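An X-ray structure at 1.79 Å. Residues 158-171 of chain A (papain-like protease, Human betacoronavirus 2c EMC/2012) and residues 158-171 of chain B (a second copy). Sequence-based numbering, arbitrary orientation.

Chain A 158-171: GNCTFGAPDDASRL
Chain B 158-171: GNCTFGAPDDASRL

How does chain B enter the contact? The two copies are related by an exact two-fold axis, so every contact below recurs with the chain labels exchanged, and the two stretches together bury 499 Å². G158(B) (phi/psi -92/-7) leads into N159(B), which leaves helical geometry with a positive phi (61/41) in a Schellman motif. A side chain on G158(B) would run into L171(B) CD1, so glycine suits the spot. N159(B) points its CA-to-CB bond toward chain A, with chi1 -70° (m) and chi2 -49°. The CA atoms of N159(A) and N159(B) lie 6.5 Å apart, and N159(A) ND2 comes within 3.4 Å of N159(B) ND2; both are donors, so this is packing without a hydrogen bond. The flat amide of N159(B) lies over one face of the R170(A) guanidinium, with N159(B) CG 3.3 Å from R170(A) NH1.

What do C160(B) and T161(B) do next? The CA-to-CB bond of C160(B) (-81/143) points away from chain A, that of T161(B) (-105/124, chi1 -50°, m) toward it, the T161(B) CA lying 6.5 Å from the D166(A) CA. T161(B) OG1 lies 3.5 Å from P165(A) O, a weak hydrogen bond at best, and is 2.9 Å from water 2. Water 2 is also hydrogen-bonded to D166(A) OD2 at 2.7 Å and to N159(B) O at 2.6 Å, bridging the chains where T161(B) OG1 and D166(A) OD2 stay 3.8 Å apart.

How does the chain return to the axis? A type II turn runs from T161(B) to A164(B), closed by A164(B) N to T161(B) O at 3.1 Å. F162(B) (-54/125, chi1 t) stays out of reach, and G163(B) (94/-4) adopts angles that call for glycine. A164(B) (-102/144) then meets its twin, with A164(A) CB 3.7 Å from A164(B) CB and the CA atoms 5.9 Å apart; the small methyl groups allow this close, apolar approach.

What fixes the polar groups behind this surface? P165(B) (-67/162) offers its carbonyl to T161(A), and D166(B) (-155/174, chi1 -146°, chi2 -50°) reaches water 1 through OD2. D166(B) OD1 accepts from D167(B) N at 2.7 Å and forms a salt bridge with R170(B) NH2 at 3.1 Å. D167(B) (-97/110, chi1 t) caps the helix beginning at A168(B), D167(B) OD1 accepting from R170(B) N at 2.9 Å. A168(B) to L171(B) are helical (phi/psi near -60/-43), with L171(B) N to D167(B) O at 3.0 Å and L171(B) chi1 at -110°, between wells. R170(B), with chi1 to chi3 t, t, p and chi4 69°, also donates from NH2 to G158(B) O at 2.7 Å. Held this way, its guanidinium presents a face to N159(A).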

# COMPACT_ATOMS: atom_id res chain seq x y z
N GLY A 158 4.11 -3.89 0.84
CA GLY A 158 2.79 -4.01 1.49
C GLY A 158 2.43 -2.79 2.35
O GLY A 158 1.32 -2.65 2.85
N ASN A 159 3.40 -1.90 2.50
CA ASN A 159 3.27 -0.69 3.25
C ASN A 159 2.99 -1.01 4.65
O ASN A 159 2.16 -0.34 5.23
CB ASN A 159 2.15 0.19 2.69
CG ASN A 159 2.50 0.75 1.36
OD1 ASN A 159 3.58 1.30 1.18
ND2 ASN A 159 1.60 0.63 0.40
N CYS A 160 3.66 -2.03 5.17
CA CYS A 160 3.57 -2.41 6.58
C CYS A 160 4.48 -1.52 7.38
O CYS A 160 5.58 -1.15 6.94
CB CYS A 160 3.92 -3.91 6.78
SG CYS A 160 3.05 -4.93 5.55
N THR A 161 4.01 -1.18 8.57
CA THR A 161 4.74 -0.29 9.46
C THR A 161 5.26 -1.27 10.47
O THR A 161 4.48 -2.06 11.01
CB THR A 161 3.78 0.76 10.14
OG1 THR A 161 2.95 1.41 9.16
CG2 THR A 161 4.56 1.78 10.86
N PHE A 162 6.57 -1.28 10.65
CA PHE A 162 7.20 -2.15 11.58
C PHE A 162 6.56 -1.98 12.96
O PHE A 162 6.46 -0.85 13.47
CB PHE A 162 8.71 -1.84 11.63
CG PHE A 162 9.48 -2.82 12.48
CD1 PHE A 162 9.90 -4.05 11.96
CD2 PHE A 162 9.79 -2.52 13.79
CE1 PHE A 162 10.61 -4.94 12.73
CE2 PHE A 162 10.50 -3.42 14.57
CZ PHE A 162 10.90 -4.63 14.05
N GLY A 163 6.11 -3.10 13.52
CA GLY A 163 5.56 -3.15 14.88
C GLY A 163 4.04 -3.00 14.93
O GLY A 163 3.44 -3.14 15.96
N ALA A 164 3.40 -2.75 13.79
CA ALA A 164 1.97 -2.60 13.75
C ALA A 164 1.33 -3.87 13.21
O ALA A 164 1.85 -4.46 12.25
CB ALA A 164 1.61 -1.45 12.81
N PRO A 165 0.15 -4.25 13.75
CA PRO A 165 -0.55 -5.42 13.17
C PRO A 165 -1.02 -5.08 11.78
O PRO A 165 -1.03 -3.92 11.43
CB PRO A 165 -1.75 -5.62 14.11
CG PRO A 165 -1.94 -4.26 14.76
CD PRO A 165 -0.58 -3.65 14.89
N ASP A 166 -1.35 -6.09 10.97
CA ASP A 166 -1.72 -5.86 9.60
C ASP A 166 -2.60 -7.01 9.16
O ASP A 166 -2.82 -7.96 9.92
CB ASP A 166 -0.48 -5.69 8.70
CG ASP A 166 -0.73 -4.70 7.56
OD1 ASP A 166 -1.75 -4.82 6.84
OD2 ASP A 166 0.11 -3.78 7.45
N ASP A 167 -3.13 -6.91 7.96
CA ASP A 167 -4.09 -7.84 7.40
C ASP A 167 -3.37 -8.87 6.51
O ASP A 167 -2.91 -8.54 5.39
CB ASP A 167 -5.07 -6.97 6.57
CG ASP A 167 -6.25 -7.75 5.99
OD1 ASP A 167 -6.14 -8.94 5.66
OD2 ASP A 167 -7.31 -7.12 5.77
N ALA A 168 -3.31 -10.13 6.99
CA ALA A 168 -2.68 -11.21 6.21
C ALA A 168 -3.33 -11.45 4.86
O ALA A 168 -2.62 -11.70 3.88
CB ALA A 168 -2.64 -12.54 6.99
N SER A 169 -4.65 -11.38 4.79
CA SER A 169 -5.27 -11.60 3.46
C SER A 169 -4.90 -10.48 2.52
O SER A 169 -4.64 -10.74 1.33
CB SER A 169 -6.82 -11.84 3.54
OG SER A 169 -7.10 -12.91 4.48
N ARG A 170 -4.89 -9.25 3.03
CA ARG A 170 -4.54 -8.10 2.16
C ARG A 170 -3.15 -8.33 1.63
O ARG A 170 -2.90 -8.20 0.44
CB ARG A 170 -4.58 -6.79 2.95
CG ARG A 170 -4.19 -5.53 2.14
CD ARG A 170 -4.11 -4.33 3.10
NE ARG A 170 -2.83 -4.26 3.81
CZ ARG A 170 -1.63 -3.99 3.26
NH1 ARG A 170 -1.38 -3.82 1.92
NH2 ARG A 170 -0.63 -3.98 4.08
N LEU A 171 -2.22 -8.67 2.51
CA LEU A 171 -0.81 -8.89 2.05
C LEU A 171 -0.61 -10.02 1.10
O LEU A 171 0.16 -9.90 0.08
CB LEU A 171 0.10 -9.09 3.28
CG LEU A 171 1.10 -8.01 3.65
CD1 LEU A 171 1.80 -7.32 2.46
CD2 LEU A 171 0.32 -7.02 4.49
N GLY B 158 -4.04 3.88 1.14
CA GLY B 158 -2.68 4.00 1.70
C GLY B 158 -2.26 2.77 2.53
O GLY B 158 -1.12 2.62 2.95
N ASN B 159 -3.22 1.87 2.74
CA ASN B 159 -3.05 0.66 3.47
C ASN B 159 -2.67 0.97 4.85
O ASN B 159 -1.80 0.30 5.37
CB ASN B 159 -1.97 -0.21 2.83
CG ASN B 159 -2.41 -0.76 1.51
OD1 ASN B 159 -3.49 -1.31 1.40
ND2 ASN B 159 -1.57 -0.63 0.50
N CYS B 160 -3.31 1.98 5.42
CA CYS B 160 -3.12 2.35 6.82
C CYS B 160 -3.97 1.45 7.68
O CYS B 160 -5.10 1.08 7.31
CB CYS B 160 -3.45 3.85 7.07
SG CYS B 160 -2.67 4.88 5.79
N THR B 161 -3.43 1.10 8.83
CA THR B 161 -4.09 0.21 9.75
C THR B 161 -4.54 1.18 10.81
O THR B 161 -3.73 1.96 11.31
CB THR B 161 -3.10 -0.85 10.36
OG1 THR B 161 -2.33 -1.50 9.32
CG2 THR B 161 -3.82 -1.88 11.12
N PHE B 162 -5.84 1.18 11.08
CA PHE B 162 -6.41 2.04 12.05
C PHE B 162 -5.68 1.86 13.38
O PHE B 162 -5.55 0.73 13.89
CB PHE B 162 -7.91 1.74 12.21
CG PHE B 162 -8.62 2.70 13.11
CD1 PHE B 162 -9.07 3.93 12.63
CD2 PHE B 162 -8.84 2.39 14.44
CE1 PHE B 162 -9.73 4.82 13.46
CE2 PHE B 162 -9.50 3.29 15.27
CZ PHE B 162 -9.94 4.50 14.79
N GLY B 163 -5.18 2.97 13.93
CA GLY B 163 -4.55 3.02 15.24
C GLY B 163 -3.03 2.86 15.19
O GLY B 163 -2.36 3.00 16.19
N ALA B 164 -2.47 2.62 14.01
CA ALA B 164 -1.04 2.48 13.88
C ALA B 164 -0.44 3.75 13.31
O ALA B 164 -1.02 4.35 12.38
CB ALA B 164 -0.75 1.34 12.91
N PRO B 165 0.77 4.12 13.77
CA PRO B 165 1.44 5.30 13.16
C PRO B 165 1.81 4.98 11.73
O PRO B 165 1.80 3.82 11.37
CB PRO B 165 2.69 5.49 14.01
CG PRO B 165 2.92 4.13 14.64
CD PRO B 165 1.58 3.52 14.85
N ASP B 166 2.08 5.99 10.91
CA ASP B 166 2.37 5.77 9.51
C ASP B 166 3.21 6.93 9.03
O ASP B 166 3.49 7.87 9.78
CB ASP B 166 1.07 5.61 8.70
CG ASP B 166 1.23 4.63 7.54
OD1 ASP B 166 2.21 4.76 6.75
OD2 ASP B 166 0.39 3.71 7.48
N ASP B 167 3.66 6.84 7.79
CA ASP B 167 4.58 7.77 7.18
C ASP B 167 3.80 8.81 6.35
O ASP B 167 3.26 8.50 5.26
CB ASP B 167 5.50 6.91 6.28
CG ASP B 167 6.64 7.70 5.62
OD1 ASP B 167 6.51 8.89 5.32
OD2 ASP B 167 7.68 7.07 5.33
N ALA B 168 3.77 10.07 6.84
CA ALA B 168 3.10 11.16 6.12
C ALA B 168 3.65 11.40 4.73
O ALA B 168 2.88 11.66 3.80
CB ALA B 168 3.11 12.48 6.91
N SER B 169 4.96 11.34 4.57
CA SER B 169 5.50 11.57 3.20
C SER B 169 5.06 10.46 2.28
O SER B 169 4.72 10.73 1.12
CB SER B 169 7.05 11.81 3.18
OG SER B 169 7.38 12.87 4.11
N ARG B 170 5.09 9.22 2.77
CA ARG B 170 4.68 8.08 1.93
C ARG B 170 3.25 8.32 1.49
O ARG B 170 2.93 8.20 0.32
CB ARG B 170 4.77 6.77 2.70
CG ARG B 170 4.33 5.51 1.90
CD ARG B 170 4.31 4.30 2.85
NE ARG B 170 3.08 4.23 3.64
CZ ARG B 170 1.85 3.96 3.18
NH1 ARG B 170 1.50 3.80 1.86
NH2 ARG B 170 0.90 3.94 4.06
N LEU B 171 2.39 8.65 2.43
CA LEU B 171 0.95 8.87 2.07
C LEU B 171 0.69 10.01 1.15
O LEU B 171 -0.15 9.90 0.18
CB LEU B 171 0.13 9.06 3.36
CG LEU B 171 -0.85 7.98 3.79
CD1 LEU B 171 -1.63 7.30 2.64
CD2 LEU B 171 -0.01 6.98 4.57
O HOH W 1 0.98 1.07 7.10
O HOH W 2 -0.50 -1.13 7.13